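Local coordinates for protein DNA ligase (Archaeoglobus fulgidus, PDB 3GDE) that seals nicks in double-stranded DNA, probably during replication, recombination and repair, using ATP and probably an AMP-lysine intermediate, at residues R245-W251 and A374-D380. Sequence-based numbering, arbitrary orientation.
Sequences RTAAVEW and AKQIVTD
The carboxylate of Glu250 and the amide of Gln376 lie nearly in one plane, 7° apart, and meet at their edges, with Glu250 OE2 2.8 Å from Gln376 OE1 as modelled; the amide is probably turned over, and the opposite flip may make this a hydrogen bond. The Ala248 methyl lies over one face of the Gln376 amide, CB 3.9 Å from Gln376 CD. The other carboxylate oxygen of Glu250, OE1, forms a salt bridge with Lys403 on the neighbouring strand 399-403. Leu354 and Arg358 of helix 354-364 pack on Gln376 too. With CG anti to the backbone N (chi1 -169°) and the chain extended beyond it, Gln376 reaches along strand 247-251 to both Glu250 and Ala248. Cutting Gln376 back to an alanine is likely to take away the amide beside Glu250 OE2 and open a gap over the Ala248 methyl. The two strands run antiparallel in the nucleotidyltransferase core of the adenylation domain, and Glu250, a predicted ATP-binding residue, lies two positions before Lys252, the predicted AMP-lysine. Ala247 and Thr379 form one hydrogen-bonded pair, Val249 and Ile377 the next; Val249 N gives the shorter bond of the second pair to Ile377 O, 2.8 Å and fairly straight at 164°. On the face away from Glu250, Val249 CB rests 3.8 Å from Ile377 CG1. Met388 of helix 382-394 covers Val249 there. Back on the Glu250 face, near the start of strand 247-251, Thr246 CG2 packs 3.7 Å from Val378 CG1. Waters lie past both ends of the pairing: one sits between Arg245 O and Asp380 O, while another takes the Trp251 N-H, 2.8 Å from Trp251 N, its leg to Lys375 O being suspiciously short.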
loop_
_atom_site.group_PDB
_atom_site.type_symbol
_atom_site.label_atom_id
_atom_site.label_comp_id
_atom_site.label_asym_id
_atom_site.label_seq_id
_atom_site.Cartn_x
_atom_site.Cartn_y
_atom_site.Cartn_z
ATOM N N ARG A 245 27.284 -19.704 1.411
ATOM C CA ARG A 245 28.722 -19.948 1.370
ATOM C C ARG A 245 29.353 -19.029 0.321
ATOM O O ARG A 245 30.248 -18.240 0.626
ATOM C CB ARG A 245 29.004 -21.424 1.071
ATOM C CG ARG A 245 28.284 -22.419 2.002
ATOM C CD ARG A 245 29.045 -22.680 3.311
ATOM N NE ARG A 245 30.325 -23.361 3.085
ATOM C CZ ARG A 245 31.067 -23.928 4.037
ATOM N NH1 ARG A 245 30.675 -23.914 5.309
ATOM N NH2 ARG A 245 32.212 -24.518 3.713
ATOM N N THR A 246 28.868 -19.143 -0.912
ATOM C CA THR A 246 29.161 -18.191 -1.973
ATOM C C THR A 246 27.915 -17.319 -2.142
ATOM O O THR A 246 26.788 -17.800 -1.988
ATOM C CB THR A 246 29.508 -18.913 -3.298
ATOM O OG1 THR A 246 30.508 -19.911 -3.052
ATOM C CG2 THR A 246 30.041 -17.936 -4.332
ATOM N N ALA A 247 28.117 -16.039 -2.444
ATOM C CA ALA A 247 27.015 -15.082 -2.504
ATOM C C ALA A 247 27.179 -14.099 -3.643
ATOM O O ALA A 247 28.293 -13.657 -3.938
ATOM C CB ALA A 247 26.894 -14.332 -1.185
ATOM N N ALA A 248 26.062 -13.770 -4.289
ATOM C CA ALA A 248 26.012 -12.659 -5.230
ATOM C C ALA A 248 25.833 -11.378 -4.415
ATOM O O ALA A 248 24.919 -11.281 -3.590
ATOM C CB ALA A 248 24.873 -12.842 -6.213
ATOM N N VAL A 249 26.723 -10.412 -4.623
ATOM C CA VAL A 249 26.736 -9.201 -3.812
ATOM C C VAL A 249 26.617 -7.978 -4.698
ATOM O O VAL A 249 27.324 -7.849 -5.692
ATOM C CB VAL A 249 28.015 -9.083 -2.925
ATOM C CG1 VAL A 249 27.891 -7.909 -1.953
ATOM C CG2 VAL A 249 28.272 -10.365 -2.140
ATOM N N GLU A 250 25.706 -7.087 -4.323
ATOM C CA GLU A 250 25.490 -5.833 -5.025
ATOM C C GLU A 250 25.466 -4.704 -4.005
ATOM O O GLU A 250 25.343 -4.942 -2.813
ATOM C CB GLU A 250 24.159 -5.867 -5.783
ATOM C CG GLU A 250 24.091 -6.896 -6.902
ATOM C CD GLU A 250 22.684 -7.440 -7.153
ATOM O OE1 GLU A 250 21.695 -6.875 -6.628
ATOM O OE2 GLU A 250 22.577 -8.455 -7.883
ATOM N N TRP A 251 25.593 -3.476 -4.485
ATOM C CA TRP A 251 25.383 -2.301 -3.658
ATOM C C TRP A 251 23.918 -2.230 -3.233
ATOM O O TRP A 251 23.035 -2.610 -3.994
ATOM C CB TRP A 251 25.748 -1.035 -4.448
ATOM C CG TRP A 251 27.224 -0.763 -4.569
ATOM C CD1 TRP A 251 28.252 -1.632 -4.308
ATOM C CD2 TRP A 251 27.838 0.458 -5.009
ATOM N NE1 TRP A 251 29.462 -1.023 -4.542
ATOM C CE2 TRP A 251 29.237 0.257 -4.980
ATOM C CE3 TRP A 251 27.340 1.700 -5.432
ATOM C CZ2 TRP A 251 30.145 1.257 -5.343
ATOM C CZ3 TRP A 251 28.238 2.687 -5.803
ATOM C CH2 TRP A 251 29.625 2.461 -5.756
ATOM N N ALA A 374 23.415 -2.796 -11.866
ATOM C CA ALA A 374 24.047 -2.962 -10.570
ATOM C C ALA A 374 25.322 -3.779 -10.760
ATOM O O ALA A 374 25.315 -4.826 -11.416
ATOM C CB ALA A 374 23.108 -3.657 -9.588
ATOM N N LYS A 375 26.419 -3.275 -10.217
ATOM C CA LYS A 375 27.641 -4.038 -10.176
ATOM C C LYS A 375 27.393 -5.234 -9.261
ATOM O O LYS A 375 26.860 -5.102 -8.156
ATOM C CB LYS A 375 28.804 -3.160 -9.685
ATOM C CG LYS A 375 30.148 -3.869 -9.530
ATOM C CD LYS A 375 31.254 -2.881 -9.116
ATOM C CE LYS A 375 32.584 -3.586 -8.871
ATOM N NZ LYS A 375 33.084 -4.296 -10.088
ATOM N N GLN A 376 27.744 -6.411 -9.747
ATOM C CA GLN A 376 27.602 -7.603 -8.950
ATOM C C GLN A 376 28.924 -8.346 -8.887
ATOM O O GLN A 376 29.636 -8.449 -9.878
ATOM C CB GLN A 376 26.514 -8.492 -9.533
ATOM C CG GLN A 376 26.101 -9.632 -8.636
ATOM C CD GLN A 376 25.149 -10.570 -9.330
ATOM O OE1 GLN A 376 23.943 -10.523 -9.097
ATOM N NE2 GLN A 376 25.676 -11.410 -10.210
ATOM N N ILE A 377 29.252 -8.841 -7.702
ATOM C CA ILE A 377 30.352 -9.783 -7.536
ATOM C C ILE A 377 29.800 -11.091 -6.987
ATOM O O ILE A 377 28.718 -11.115 -6.397
ATOM C CB ILE A 377 31.488 -9.234 -6.629
ATOM C CG1 ILE A 377 30.951 -8.837 -5.247
ATOM C CG2 ILE A 377 32.210 -8.071 -7.324
ATOM C CD1 ILE A 377 31.968 -8.931 -4.123
ATOM N N VAL A 378 30.522 -12.178 -7.234
ATOM C CA VAL A 378 30.178 -13.481 -6.671
ATOM C C VAL A 378 31.404 -13.955 -5.892
ATOM O O VAL A 378 32.506 -13.978 -6.426
ATOM C CB VAL A 378 29.753 -14.504 -7.763
ATOM C CG1 VAL A 378 29.139 -15.741 -7.126
ATOM C CG2 VAL A 378 28.751 -13.883 -8.731
ATOM N N THR A 379 31.216 -14.313 -4.629
ATOM C CA THR A 379 32.356 -14.517 -3.736
ATOM C C THR A 379 32.013 -15.297 -2.475
ATOM O O THR A 379 30.857 -15.331 -2.053
ATOM C CB THR A 379 32.999 -13.151 -3.341
ATOM O OG1 THR A 379 34.208 -13.375 -2.600
ATOM C CG2 THR A 379 32.035 -12.300 -2.520
ATOM N N ASP A 380 33.032 -15.930 -1.892
ATOM C CA ASP A 380 32.937 -16.520 -0.559
ATOM C C ASP A 380 33.828 -15.771 0.434
ATOM O O ASP A 380 33.917 -16.140 1.606
ATOM C CB ASP A 380 33.250 -18.032 -0.574
ATOM C CG ASP A 380 34.645 -18.372 -1.137
ATOM O OD1 ASP A 380 34.872 -19.570 -1.446
ATOM O OD2 ASP A 380 35.515 -17.475 -1.273
HETATM O O HOH W 1 32.143 -17.567 2.595
HETATM O O HOH W 2 25.818 -3.019 -7.188
#